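Local coordinates for protein GrgF (Penicillium sp. sh18, PDB 6LZH) that acts as a polyketide transferase in the biosynthesis of the fungal furanone gregatin A, probably through a Claisen-type condensation of two polyketide chains, at residues A[24-29]-A[63-68]; A[41-46]-A[199-204]; A[93-98]-A[126-131]. All coordinates share one frame; numbering follows the deposited sequence.

Contact 1: residues A[24-29]-A[63-68]; sequences WLFPAS and CLLYDP
F26, C63, W24 and L65 share one face of the sheet, where F26 lies directly across from C63 and W24 across from L65. The F26 and C63 pair meets at its roots, CB of F26 to CB of C63, 4.2 Å. CG of F26 stands anti to its own carbonyl carbon (chi1 -61°), and the ring edge reaches diagonally to L65, CE1 of F26 to CB of L65, 4.2 Å. The same ring carries C63 O at its edge, in its plane. CE3 of W24 only grazes CD2 of L65. Helix 49-58 packs on much of this face, with A53 and Q57 against F26, F56 against C63 and L49 against L65; W24 is met by R8 and K45. On the other face L25 pairs with L64, and each leucine sends CD1 to the opposing backbone: CD1 of L25 is 3.6 Å from C63 O, CD1 of L64 3.7 Å from W24 O.

Between these two apolar faces, four backbone bonds join the strands. W24 N donates to L65 O (2.7 Å) and L65 N to W24 O (2.8 Å); F26 N donates to C63 O at 2.7 Å. C63 N to F26 O is longer, 3.0 Å. The axes run at 163°, and two hydrogen-bonded pairs flank the non-hydrogen-bonded L25/L64: regular antiparallel pairing, which adds strand 20-26 to the parallel strands of an alpha/beta-hydrolase sheet.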
ATOM      1  N   TRP A  24     -16.474  20.542  -3.287  1.00 16.91           N
ATOM      2  CA  TRP A  24     -16.918  21.774  -3.908  1.00 19.76           C
ATOM      3  C   TRP A  24     -16.432  21.799  -5.339  1.00 18.24           C
ATOM      4  O   TRP A  24     -15.278  21.466  -5.617  1.00 17.90           O
ATOM      5  CB  TRP A  24     -16.374  23.011  -3.179  1.00 19.63           C
ATOM      6  CG  TRP A  24     -17.000  23.276  -1.854  1.00 19.88           C
ATOM      7  CD1 TRP A  24     -18.308  23.064  -1.506  1.00 21.43           C
ATOM      8  CD2 TRP A  24     -16.360  23.824  -0.699  1.00 17.17           C
ATOM      9  NE1 TRP A  24     -18.512  23.437  -0.205  1.00 20.27           N
ATOM     10  CE2 TRP A  24     -17.333  23.905   0.317  1.00 20.15           C
ATOM     11  CE3 TRP A  24     -15.049  24.242  -0.418  1.00 18.44           C
ATOM     12  CZ2 TRP A  24     -17.046  24.401   1.592  1.00 23.86           C
ATOM     13  CZ3 TRP A  24     -14.766  24.733   0.846  1.00 23.81           C
ATOM     14  CH2 TRP A  24     -15.765  24.808   1.839  1.00 22.28           C
ATOM     15  N   LEU A  25     -17.315  22.224  -6.231  1.00 17.85           N
ATOM     16  CA  LEU A  25     -17.006  22.426  -7.632  1.00 18.33           C
ATOM     17  C   LEU A  25     -16.999  23.925  -7.904  1.00 21.80           C
ATOM     18  O   LEU A  25     -17.974  24.612  -7.588  1.00 18.25           O
ATOM     19  CB  LEU A  25     -18.048  21.717  -8.499  1.00 19.89           C
ATOM     20  CG  LEU A  25     -17.933  21.863 -10.012  1.00 23.51           C
ATOM     21  CD1 LEU A  25     -16.664  21.212 -10.489  1.00 24.87           C
ATOM     22  CD2 LEU A  25     -19.157  21.224 -10.681  1.00 29.65           C
ATOM     23  N   PHE A  26     -15.896  24.433  -8.468  1.00 18.89           N
ATOM     24  CA  PHE A  26     -15.768  25.834  -8.886  1.00 19.22           C
ATOM     25  C   PHE A  26     -15.785  25.878 -10.412  1.00 19.56           C
ATOM     26  O   PHE A  26     -14.729  25.762 -11.062  1.00 16.40           O
ATOM     27  CB  PHE A  26     -14.488  26.480  -8.334  1.00 17.81           C
ATOM     28  CG  PHE A  26     -14.408  26.503  -6.819  1.00 19.05           C
ATOM     29  CD1 PHE A  26     -14.073  25.351  -6.107  1.00 18.83           C
ATOM     30  CD2 PHE A  26     -14.667  27.675  -6.106  1.00 18.42           C
ATOM     31  CE1 PHE A  26     -14.003  25.369  -4.717  1.00 19.72           C
ATOM     32  CE2 PHE A  26     -14.576  27.700  -4.719  1.00 19.46           C
ATOM     33  CZ  PHE A  26     -14.249  26.550  -4.027  1.00 19.65           C
ATOM     34  N   PRO A  27     -16.959  26.017 -11.035  1.00 18.64           N
ATOM     35  CA  PRO A  27     -17.033  25.918 -12.496  1.00 19.89           C
ATOM     36  C   PRO A  27     -16.472  27.143 -13.187  1.00 22.61           C
ATOM     37  O   PRO A  27     -16.746  28.281 -12.799  1.00 24.45           O
ATOM     38  CB  PRO A  27     -18.539  25.779 -12.768  1.00 21.85           C
ATOM     39  CG  PRO A  27     -19.189  26.351 -11.567  1.00 20.35           C
ATOM     40  CD  PRO A  27     -18.294  26.008 -10.414  1.00 18.58           C
ATOM     41  N   ALA A  28     -15.685  26.892 -14.230  1.00 19.68           N
ATOM     42  CA  ALA A  28     -15.301  27.949 -15.150  1.00 21.38           C
ATOM     43  C   ALA A  28     -16.510  28.366 -15.985  1.00 24.36           C
ATOM     44  O   ALA A  28     -17.528  27.675 -16.033  1.00 22.91           O
ATOM     45  CB  ALA A  28     -14.177  27.490 -16.072  1.00 21.83           C
ATOM     46  N   SER A  29     -16.376  29.517 -16.655  1.00 25.33           N
ATOM     47  CA  SER A  29     -17.457  30.113 -17.433  1.00 28.25           C
ATOM     48  C   SER A  29     -17.699  29.418 -18.762  1.00 30.74           C
ATOM     49  O   SER A  29     -18.698  29.721 -19.424  1.00 35.26           O
ATOM     50  CB  SER A  29     -17.163  31.591 -17.695  1.00 36.81           C
ATOM     51  OG  SER A  29     -17.004  32.285 -16.472  1.00 41.72           O
ATOM     52  N   CYS A  63     -12.436  23.802 -11.029  1.00 17.70           N
ATOM     53  CA  CYS A  63     -11.749  23.154  -9.921  1.00 16.36           C
ATOM     54  C   CYS A  63     -12.699  22.293  -9.094  1.00 19.86           C
ATOM     55  O   CYS A  63     -13.844  22.678  -8.823  1.00 18.16           O
ATOM     56  CB  CYS A  63     -11.069  24.201  -9.015  1.00 15.05           C
ATOM     57  SG  CYS A  63      -9.784  25.138  -9.892  1.00 20.27           S
ATOM     58  N   LEU A  64     -12.209  21.107  -8.733  1.00 12.15           N
ATOM     59  CA  LEU A  64     -12.856  20.189  -7.799  1.00 15.50           C
ATOM     60  C   LEU A  64     -12.012  20.145  -6.530  1.00 17.44           C
ATOM     61  O   LEU A  64     -10.817  19.826  -6.578  1.00 15.57           O
ATOM     62  CB  LEU A  64     -12.983  18.776  -8.391  1.00 15.00           C
ATOM     63  CG  LEU A  64     -13.500  17.709  -7.409  1.00 17.21           C
ATOM     64  CD1 LEU A  64     -14.958  17.997  -6.931  1.00 17.81           C
ATOM     65  CD2 LEU A  64     -13.385  16.316  -8.006  1.00 19.42           C
ATOM     66  N   LEU A  65     -12.620  20.488  -5.402  1.00 15.18           N
ATOM     67  CA  LEU A  65     -11.938  20.486  -4.115  1.00 17.44           C
ATOM     68  C   LEU A  65     -12.756  19.611  -3.183  1.00 18.72           C
ATOM     69  O   LEU A  65     -13.913  19.933  -2.907  1.00 23.68           O
ATOM     70  CB  LEU A  65     -11.832  21.924  -3.584  1.00 17.44           C
ATOM     71  CG  LEU A  65     -11.236  22.211  -2.227  1.00 21.59           C
ATOM     72  CD1 LEU A  65      -9.909  21.509  -2.121  1.00 20.79           C
ATOM     73  CD2 LEU A  65     -11.090  23.740  -2.019  1.00 18.99           C
ATOM     74  N   TYR A  66     -12.186  18.509  -2.703  1.00 18.64           N
ATOM     75  CA  TYR A  66     -13.006  17.578  -1.940  1.00 18.03           C
ATOM     76  C   TYR A  66     -12.315  17.093  -0.674  1.00 17.01           C
ATOM     77  O   TYR A  66     -11.094  17.180  -0.531  1.00 18.09           O
ATOM     78  CB  TYR A  66     -13.446  16.401  -2.804  1.00 21.96           C
ATOM     79  CG  TYR A  66     -12.408  15.394  -3.249  1.00 23.52           C
ATOM     80  CD1 TYR A  66     -11.954  14.401  -2.384  1.00 21.77           C
ATOM     81  CD2 TYR A  66     -11.957  15.381  -4.560  1.00 24.87           C
ATOM     82  CE1 TYR A  66     -11.051  13.458  -2.795  1.00 23.43           C
ATOM     83  CE2 TYR A  66     -11.046  14.423  -4.999  1.00 28.90           C
ATOM     84  CZ  TYR A  66     -10.598  13.460  -4.109  1.00 26.55           C
ATOM     85  OH  TYR A  66      -9.697  12.500  -4.521  1.00 25.80           O
ATOM     86  N   ASP A  67     -13.140  16.617   0.268  1.00 16.74           N
ATOM     87  CA  ASP A  67     -12.628  16.078   1.519  1.00 18.48           C
ATOM     88  C   ASP A  67     -12.216  14.634   1.282  1.00 18.41           C
ATOM     89  O   ASP A  67     -13.026  13.847   0.764  1.00 18.65           O
ATOM     90  CB  ASP A  67     -13.678  16.159   2.641  1.00 15.50           C
ATOM     91  CG  ASP A  67     -13.880  17.578   3.159  1.00 19.94           C
ATOM     92  OD1 ASP A  67     -12.882  18.304   3.303  1.00 21.25           O
ATOM     93  OD2 ASP A  67     -15.027  17.964   3.458  1.00 17.99           O
ATOM     94  N   PRO A  68     -10.972  14.263   1.570  1.00 16.65           N
ATOM     95  CA  PRO A  68     -10.570  12.860   1.427  1.00 16.61           C
ATOM     96  C   PRO A  68     -11.377  11.972   2.362  1.00 18.75           C
ATOM     97  O   PRO A  68     -12.090  12.433   3.255  1.00 18.75           O
ATOM     98  CB  PRO A  68      -9.082  12.870   1.802  1.00 18.82           C
ATOM     99  CG  PRO A  68      -8.650  14.300   1.619  1.00 21.17           C
ATOM    100  CD  PRO A  68      -9.847  15.126   1.977  1.00 17.55           C
TER

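Contact 2: residues A[41-46]-A[199-204]; sequences FNMPKD and LGIPVE
The M43 chain is bent at chi2 (-57°) and again at chi3 (-72°), which brings SD and then CE across to I201 and P202. Its CG is anti to the carbonyl carbon, beside the backbone N. The methyl is the group that does the touching: CE of M43 lies 3.7 Å from CG2 of I201 and 3.6 Å from the carbonyl oxygen of P202. The M43 and I201 side chains cross at about a right angle, and the touch is made by two methyls, CE of M43 and CG2 of I201. SD of M43 passes CG2 of V203 more loosely, at 4.4 Å.

N42 approaches the other end of the loop. CG of N42 is anti to the backbone N (chi1 -158°), on a CB that already points toward segment 199-204; ND2 of N42 lies 3.2 Å from E204 O. OD1 of N42 accepts from N80 ND2, and ND2 is bonded to Y175 OH and R206 O. Both ends of this buried amide are therefore satisfied, and its rotation is fixed. A single water ties the two backbones together, donating to N42 O at 3.0 Å and to E204 O at 2.6 Å.

The M43 side chain lies about 7 Å from that of C115, the probable nucleophile, and about 9 Å from that of H269, so the contact lies close to the active site without joining it.

Segment 41-46 is the loop between strand 32-38 and helix 49-58. Segment 199-204 leaves helix 187-198 through a Schellman motif, with G200 as its C-prime residue, and runs on to strand 206-208; V203 and I201 turn back against L196 of that helix.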
ATOM      1  N   PHE A  41      -2.002  17.581   5.226  1.00 19.16           N
ATOM      2  CA  PHE A  41      -2.062  16.396   6.078  1.00 20.87           C
ATOM      3  C   PHE A  41      -3.200  16.482   7.085  1.00 20.11           C
ATOM      4  O   PHE A  41      -3.258  17.408   7.898  1.00 18.51           O
ATOM      5  CB  PHE A  41      -0.735  16.228   6.809  1.00 22.37           C
ATOM      6  CG  PHE A  41      -0.701  15.050   7.726  1.00 25.22           C
ATOM      7  CD1 PHE A  41      -0.438  13.779   7.223  1.00 22.45           C
ATOM      8  CD2 PHE A  41      -0.923  15.205   9.092  1.00 25.08           C
ATOM      9  CE1 PHE A  41      -0.399  12.680   8.057  1.00 23.70           C
ATOM     10  CE2 PHE A  41      -0.890  14.102   9.940  1.00 25.04           C
ATOM     11  CZ  PHE A  41      -0.622  12.833   9.414  1.00 28.20           C
ATOM     12  N   ASN A  42      -4.095  15.498   7.044  1.00 21.46           N
ATOM     13  CA  ASN A  42      -5.190  15.376   7.994  1.00 17.15           C
ATOM     14  C   ASN A  42      -6.112  16.586   7.965  1.00 24.14           C
ATOM     15  O   ASN A  42      -6.793  16.867   8.951  1.00 20.86           O
ATOM     16  CB  ASN A  42      -4.667  15.148   9.422  1.00 21.19           C
ATOM     17  CG  ASN A  42      -5.707  14.496  10.322  1.00 23.13           C
ATOM     18  OD1 ASN A  42      -6.544  13.731   9.853  1.00 21.74           O
ATOM     19  ND2 ASN A  42      -5.672  14.821  11.611  1.00 24.79           N
ATOM     20  N   MET A  43      -6.148  17.321   6.834  1.00 19.82           N
ATOM     21  CA  MET A  43      -6.932  18.543   6.748  1.00 23.06           C
ATOM     22  C   MET A  43      -8.110  18.380   5.783  1.00 21.89           C
ATOM     23  O   MET A  43      -8.016  17.654   4.787  1.00 20.36           O
ATOM     24  CB  MET A  43      -6.064  19.717   6.278  1.00 19.86           C
ATOM     25  CG  MET A  43      -5.078  20.226   7.342  1.00 26.44           C
ATOM     26  SD  MET A  43      -5.942  20.717   8.871  1.00 34.50           S
ATOM     27  CE  MET A  43      -6.755  22.239   8.357  1.00 34.55           C
ATOM     28  N   PRO A  44      -9.228  19.043   6.057  1.00 22.12           N
ATOM     29  CA  PRO A  44     -10.331  19.099   5.095  1.00 22.22           C
ATOM     30  C   PRO A  44     -10.031  20.127   4.004  1.00 21.56           C
ATOM     31  O   PRO A  44      -9.017  20.817   4.021  1.00 18.26           O
ATOM     32  CB  PRO A  44     -11.519  19.525   5.961  1.00 25.05           C
ATOM     33  CG  PRO A  44     -10.893  20.436   6.978  1.00 26.56           C
ATOM     34  CD  PRO A  44      -9.526  19.821   7.278  1.00 25.19           C
ATOM     35  N   LYS A  45     -10.947  20.213   3.045  1.00 17.76           N
ATOM     36  CA  LYS A  45     -10.821  21.120   1.910  1.00 18.00           C
ATOM     37  C   LYS A  45     -10.957  22.593   2.300  1.00 21.20           C
ATOM     38  O   LYS A  45     -10.678  23.471   1.473  1.00 20.73           O
ATOM     39  CB  LYS A  45     -11.900  20.776   0.890  1.00 20.56           C
ATOM     40  CG  LYS A  45     -13.280  21.115   1.430  1.00 19.54           C
ATOM     41  CD  LYS A  45     -14.371  20.356   0.726  1.00 17.93           C
ATOM     42  CE  LYS A  45     -15.733  20.738   1.291  1.00 22.17           C
ATOM     43  NZ  LYS A  45     -15.868  20.233   2.691  1.00 23.90           N
ATOM     44  N   ASP A  46     -11.358  22.879   3.539  1.00 21.76           N
ATOM     45  CA  ASP A  46     -11.950  24.178   3.863  1.00 24.68           C
ATOM     46  C   ASP A  46     -10.935  25.318   3.923  1.00 23.19           C
ATOM     47  O   ASP A  46     -11.294  26.470   3.655  1.00 27.00           O
ATOM     48  CB  ASP A  46     -12.705  24.062   5.194  1.00 21.65           C
ATOM     49  CG  ASP A  46     -14.006  23.302   5.052  1.00 28.35           C
ATOM     50  OD1 ASP A  46     -13.956  22.107   4.698  1.00 25.86           O
ATOM     51  OD2 ASP A  46     -15.085  23.901   5.272  1.00 31.81           O
ATOM     52  N   LEU A 199      -4.414  31.302  13.079  1.00 26.07           N
ATOM     53  CA  LEU A 199      -5.087  32.021  12.009  1.00 24.81           C
ATOM     54  C   LEU A 199      -6.557  31.642  11.878  1.00 26.18           C
ATOM     55  O   LEU A 199      -7.176  31.939  10.851  1.00 31.43           O
ATOM     56  CB  LEU A 199      -4.357  31.789  10.691  1.00 28.43           C
ATOM     57  CG  LEU A 199      -2.916  32.290  10.731  1.00 27.63           C
ATOM     58  CD1 LEU A 199      -2.104  31.525   9.707  1.00 34.75           C
ATOM     59  CD2 LEU A 199      -2.861  33.796  10.478  1.00 32.19           C
ATOM     60  N   GLY A 200      -7.130  31.010  12.901  1.00 28.90           N
ATOM     61  CA  GLY A 200      -8.549  30.700  12.894  1.00 28.71           C
ATOM     62  C   GLY A 200      -8.935  29.486  12.082  1.00 35.46           C
ATOM     63  O   GLY A 200     -10.130  29.258  11.854  1.00 28.81           O
ATOM     64  N   ILE A 201      -7.968  28.697  11.636  1.00 30.94           N
ATOM     65  CA  ILE A 201      -8.241  27.481  10.875  1.00 34.15           C
ATOM     66  C   ILE A 201      -8.382  26.330  11.866  1.00 34.45           C
ATOM     67  O   ILE A 201      -7.434  26.060  12.625  1.00 29.02           O
ATOM     68  CB  ILE A 201      -7.139  27.207   9.848  1.00 31.69           C
ATOM     69  CG1 ILE A 201      -7.205  28.270   8.745  1.00 31.20           C
ATOM     70  CG2 ILE A 201      -7.296  25.815   9.288  1.00 27.94           C
ATOM     71  CD1 ILE A 201      -5.847  28.656   8.139  1.00 31.40           C
ATOM     72  N   PRO A 202      -9.532  25.659  11.922  1.00 36.42           N
ATOM     73  CA  PRO A 202      -9.688  24.563  12.880  1.00 36.14           C
ATOM     74  C   PRO A 202      -8.853  23.365  12.458  1.00 34.57           C
ATOM     75  O   PRO A 202      -8.704  23.066  11.268  1.00 31.83           O
ATOM     76  CB  PRO A 202     -11.194  24.260  12.847  1.00 37.95           C
ATOM     77  CG  PRO A 202     -11.668  24.771  11.521  1.00 39.50           C
ATOM     78  CD  PRO A 202     -10.733  25.870  11.090  1.00 35.66           C
ATOM     79  N   VAL A 203      -8.279  22.700  13.448  1.00 33.75           N
ATOM     80  CA  VAL A 203      -7.394  21.570  13.221  1.00 33.93           C
ATOM     81  C   VAL A 203      -7.865  20.412  14.084  1.00 33.46           C
ATOM     82  O   VAL A 203      -8.054  20.576  15.295  1.00 29.50           O
ATOM     83  CB  VAL A 203      -5.932  21.921  13.549  1.00 34.05           C
ATOM     84  CG1 VAL A 203      -5.073  20.655  13.544  1.00 32.61           C
ATOM     85  CG2 VAL A 203      -5.407  22.966  12.575  1.00 32.36           C
ATOM     86  N   GLU A 204      -8.060  19.251  13.461  1.00 30.31           N
ATOM     87  CA  GLU A 204      -8.290  18.008  14.190  1.00 35.07           C
ATOM     88  C   GLU A 204      -6.933  17.505  14.667  1.00 33.17           C
ATOM     89  O   GLU A 204      -6.092  17.114  13.854  1.00 33.02           O
ATOM     90  CB  GLU A 204      -8.996  16.993  13.293  1.00 33.02           C
ATOM     91  CG  GLU A 204      -9.513  15.739  14.013  1.00 32.47           C
ATOM     92  CD  GLU A 204     -10.329  16.056  15.255  1.00 41.59           C
ATOM     93  OE1 GLU A 204     -11.448  16.613  15.127  1.00 39.86           O
ATOM     94  OE2 GLU A 204      -9.847  15.739  16.361  1.00 37.37           O
TER
HETATM   95  O   HOH W   1      -5.799  18.211  11.498  1.00 29.83           O

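Contact 3: residues A[93-98]-A[126-131]; sequences DAVTWF and AFDKRV
Helix 84-99 of the alpha/beta-hydrolase core meets the turn that follows helix 116-127: V95 and T96 pack against D128, R130 and V131. The R130 guanidinium is the centrepiece. CG1 of V95 sits over the middle of one of its faces, 3.6 Å from CZ of R130. T96 takes the edge: NH1 of R130 donates to OG1 of T96 at 2.8 Å, nearly straight (175°) and in the guanidinium plane. OG1 of T96 is also bonded to H92 O, one turn back on its own helix, and NH2 of R130 reaches that same carbonyl.

D128 also holds the guanidinium, through two bonds. The R130 chain is bent at chi3 (-57°), which places NE beside OD1 of D128. R130 grips the carboxylate side-on, NE to OD1 of D128 at 2.8 Å and NH2 to OD2 of D128 at 2.9 Å. The first meets OD1 on its syn side, close to both planes; the second comes to OD2 from above the carboxylate plane. OD1 takes a second bond, from the backbone N of R130 (3.1 Å). The other V95 methyl, CG2, touches CG2 of V131 at 4.0 Å, the two side chains crossing at about a right angle.

The second subunit closes over the region: its R161 makes a salt bridge to D93, and its M158 packs on D128. The bond from R130 N makes D128 the head of an Asx turn, combined with a type I beta turn from D128 to V131. This turn leads from helix 116-127 to strand 133-137, closing the beta-alpha-beta crossover that starts with strand 108-114.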
ATOM      1  N   ASP A  93     -10.804   7.866  -9.125  1.00 15.36           N
ATOM      2  CA  ASP A  93     -12.263   7.899  -9.167  1.00 14.73           C
ATOM      3  C   ASP A  93     -12.760   9.324  -9.381  1.00 16.12           C
ATOM      4  O   ASP A  93     -13.767   9.546 -10.070  1.00 17.06           O
ATOM      5  CB  ASP A  93     -12.841   7.304  -7.874  1.00 15.61           C
ATOM      6  CG  ASP A  93     -12.502   5.830  -7.714  1.00 16.85           C
ATOM      7  OD1 ASP A  93     -12.202   5.194  -8.748  1.00 17.04           O
ATOM      8  OD2 ASP A  93     -12.523   5.316  -6.554  1.00 19.93           O
ATOM      9  N   ALA A  94     -12.049  10.300  -8.826  1.00 13.61           N
ATOM     10  CA  ALA A  94     -12.407  11.695  -9.063  1.00 17.54           C
ATOM     11  C   ALA A  94     -12.232  12.068 -10.533  1.00 16.93           C
ATOM     12  O   ALA A  94     -13.093  12.739 -11.114  1.00 18.43           O
ATOM     13  CB  ALA A  94     -11.564  12.603  -8.162  1.00 12.49           C
ATOM     14  N   VAL A  95     -11.131  11.626 -11.157  1.00 17.06           N
ATOM     15  CA  VAL A  95     -10.921  11.891 -12.582  1.00 16.47           C
ATOM     16  C   VAL A  95     -12.057  11.276 -13.404  1.00 22.01           C
ATOM     17  O   VAL A  95     -12.615  11.919 -14.301  1.00 20.02           O
ATOM     18  CB  VAL A  95      -9.542  11.362 -13.024  1.00 16.36           C
ATOM     19  CG1 VAL A  95      -9.464  11.212 -14.558  1.00 17.48           C
ATOM     20  CG2 VAL A  95      -8.406  12.242 -12.494  1.00 15.19           C
ATOM     21  N   THR A  96     -12.420  10.026 -13.097  1.00 18.11           N
ATOM     22  CA  THR A  96     -13.540   9.355 -13.767  1.00 18.70           C
ATOM     23  C   THR A  96     -14.814  10.181 -13.676  1.00 23.16           C
ATOM     24  O   THR A  96     -15.495  10.406 -14.682  1.00 23.05           O
ATOM     25  CB  THR A  96     -13.763   7.977 -13.139  1.00 20.50           C
ATOM     26  OG1 THR A  96     -12.603   7.174 -13.359  1.00 18.46           O
ATOM     27  CG2 THR A  96     -15.001   7.287 -13.723  1.00 18.54           C
ATOM     28  N   TRP A  97     -15.156  10.617 -12.464  1.00 18.67           N
ATOM     29  CA  TRP A  97     -16.315  11.482 -12.256  1.00 22.13           C
ATOM     30  C   TRP A  97     -16.204  12.771 -13.067  1.00 25.97           C
ATOM     31  O   TRP A  97     -17.149  13.172 -13.765  1.00 22.45           O
ATOM     32  CB  TRP A  97     -16.434  11.798 -10.762  1.00 19.28           C
ATOM     33  CG  TRP A  97     -17.545  12.705 -10.400  1.00 22.32           C
ATOM     34  CD1 TRP A  97     -18.859  12.371 -10.242  1.00 24.06           C
ATOM     35  CD2 TRP A  97     -17.448  14.110 -10.122  1.00 23.97           C
ATOM     36  NE1 TRP A  97     -19.592  13.492  -9.891  1.00 23.91           N
ATOM     37  CE2 TRP A  97     -18.745  14.566  -9.811  1.00 24.99           C
ATOM     38  CE3 TRP A  97     -16.389  15.023 -10.106  1.00 24.35           C
ATOM     39  CZ2 TRP A  97     -19.012  15.897  -9.494  1.00 28.17           C
ATOM     40  CZ3 TRP A  97     -16.652  16.345  -9.787  1.00 28.30           C
ATOM     41  CH2 TRP A  97     -17.954  16.770  -9.484  1.00 27.96           C
ATOM     42  N   PHE A  98     -15.053  13.445 -12.974  1.00 23.00           N
ATOM     43  CA  PHE A  98     -14.928  14.785 -13.537  1.00 23.24           C
ATOM     44  C   PHE A  98     -15.086  14.780 -15.046  1.00 26.66           C
ATOM     45  O   PHE A  98     -15.656  15.723 -15.613  1.00 33.00           O
ATOM     46  CB  PHE A  98     -13.569  15.396 -13.156  1.00 25.79           C
ATOM     47  CG  PHE A  98     -13.613  16.882 -13.022  1.00 24.84           C
ATOM     48  CD1 PHE A  98     -14.793  17.536 -13.328  1.00 29.56           C
ATOM     49  CD2 PHE A  98     -12.536  17.618 -12.570  1.00 28.72           C
ATOM     50  CE1 PHE A  98     -14.908  18.885 -13.208  1.00 36.28           C
ATOM     51  CE2 PHE A  98     -12.650  19.016 -12.444  1.00 32.87           C
ATOM     52  CZ  PHE A  98     -13.846  19.627 -12.773  1.00 31.39           C
ATOM     53  N   ALA A 126       1.421   9.088 -11.155  1.00 14.89           N
ATOM     54  CA  ALA A 126       2.281   7.964 -11.520  1.00 19.40           C
ATOM     55  C   ALA A 126       1.489   6.862 -12.208  1.00 18.69           C
ATOM     56  O   ALA A 126       2.032   6.127 -13.037  1.00 18.76           O
ATOM     57  CB  ALA A 126       2.972   7.411 -10.267  1.00 19.75           C
ATOM     58  N   PHE A 127       0.210   6.718 -11.865  1.00 18.60           N
ATOM     59  CA  PHE A 127      -0.566   5.564 -12.293  1.00 18.08           C
ATOM     60  C   PHE A 127      -1.604   5.879 -13.361  1.00 22.82           C
ATOM     61  O   PHE A 127      -1.991   4.969 -14.111  1.00 19.46           O
ATOM     62  CB  PHE A 127      -1.281   4.935 -11.083  1.00 20.68           C
ATOM     63  CG  PHE A 127      -0.356   4.522  -9.973  1.00 23.43           C
ATOM     64  CD1 PHE A 127       0.826   3.847 -10.256  1.00 24.96           C
ATOM     65  CD2 PHE A 127      -0.668   4.798  -8.646  1.00 25.40           C
ATOM     66  CE1 PHE A 127       1.697   3.460  -9.231  1.00 28.06           C
ATOM     67  CE2 PHE A 127       0.186   4.399  -7.622  1.00 26.68           C
ATOM     68  CZ  PHE A 127       1.380   3.732  -7.927  1.00 25.80           C
ATOM     69  N   ASP A 128      -2.048   7.130 -13.468  1.00 16.97           N
ATOM     70  CA  ASP A 128      -3.241   7.456 -14.248  1.00 18.29           C
ATOM     71  C   ASP A 128      -2.874   8.363 -15.419  1.00 21.05           C
ATOM     72  O   ASP A 128      -2.800   9.587 -15.272  1.00 15.82           O
ATOM     73  CB  ASP A 128      -4.292   8.107 -13.350  1.00 18.41           C
ATOM     74  CG  ASP A 128      -5.615   8.323 -14.062  1.00 20.45           C
ATOM     75  OD1 ASP A 128      -5.738   7.896 -15.236  1.00 18.35           O
ATOM     76  OD2 ASP A 128      -6.526   8.924 -13.440  1.00 19.97           O
ATOM     77  N   LYS A 129      -2.692   7.772 -16.599  1.00 18.23           N
ATOM     78  CA  LYS A 129      -2.321   8.558 -17.775  1.00 19.27           C
ATOM     79  C   LYS A 129      -3.484   9.348 -18.371  1.00 20.48           C
ATOM     80  O   LYS A 129      -3.285  10.027 -19.385  1.00 21.42           O
ATOM     81  CB  LYS A 129      -1.702   7.635 -18.840  1.00 20.75           C
ATOM     82  CG  LYS A 129      -0.407   7.015 -18.382  1.00 26.40           C
ATOM     83  CD  LYS A 129       0.611   8.091 -18.040  1.00 28.44           C
ATOM     84  CE  LYS A 129       1.653   7.554 -17.075  1.00 33.62           C
ATOM     85  NZ  LYS A 129       1.739   8.333 -15.814  1.00 23.23           N
ATOM     86  N   ARG A 130      -4.690   9.270 -17.789  1.00 20.11           N
ATOM     87  CA  ARG A 130      -5.742  10.215 -18.142  1.00 20.12           C
ATOM     88  C   ARG A 130      -5.468  11.607 -17.590  1.00 19.10           C
ATOM     89  O   ARG A 130      -6.111  12.564 -18.023  1.00 22.40           O
ATOM     90  CB  ARG A 130      -7.103   9.722 -17.635  1.00 20.54           C
ATOM     91  CG  ARG A 130      -7.471   8.305 -18.137  1.00 20.08           C
ATOM     92  CD  ARG A 130      -8.690   7.775 -17.395  1.00 22.84           C
ATOM     93  NE  ARG A 130      -8.452   7.761 -15.953  1.00 22.45           N
ATOM     94  CZ  ARG A 130      -9.408   7.623 -15.038  1.00 21.46           C
ATOM     95  NH1 ARG A 130     -10.680   7.465 -15.415  1.00 16.87           N
ATOM     96  NH2 ARG A 130      -9.086   7.637 -13.747  1.00 17.26           N
ATOM     97  N   VAL A 131      -4.533  11.742 -16.652  1.00 19.53           N
ATOM     98  CA  VAL A 131      -4.192  13.040 -16.078  1.00 20.61           C
ATOM     99  C   VAL A 131      -3.271  13.765 -17.051  1.00 18.76           C
ATOM    100  O   VAL A 131      -2.291  13.185 -17.537  1.00 20.69           O
ATOM    101  CB  VAL A 131      -3.536  12.851 -14.694  1.00 19.33           C
ATOM    102  CG1 VAL A 131      -2.950  14.153 -14.169  1.00 18.17           C
ATOM    103  CG2 VAL A 131      -4.553  12.252 -13.709  1.00 18.16           C
TER

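How the contacts relate
Contacts 1 and 2 touch directly, their centres 17 Å apart: K45 of segment 41-46 makes a salt bridge to D67 of segment 63-68, NZ of K45 to OD2 of D67 at 2.5 Å, and CB of K45 packs on CG of L65. Contact 3 meets contact 1 from the leucine face of the sheet, through CZ3 of W97 on CD1 of L64 (3.7 Å) and CB of A94 on CE2 of Y66. Contacts 2 and 3 stay apart, nearest atoms about 11 Å. Contact 2 alone approaches the probable catalytic residues C115 and H269; contacts 1 and 3 belong to the surrounding framework, the latter at the subunit interface.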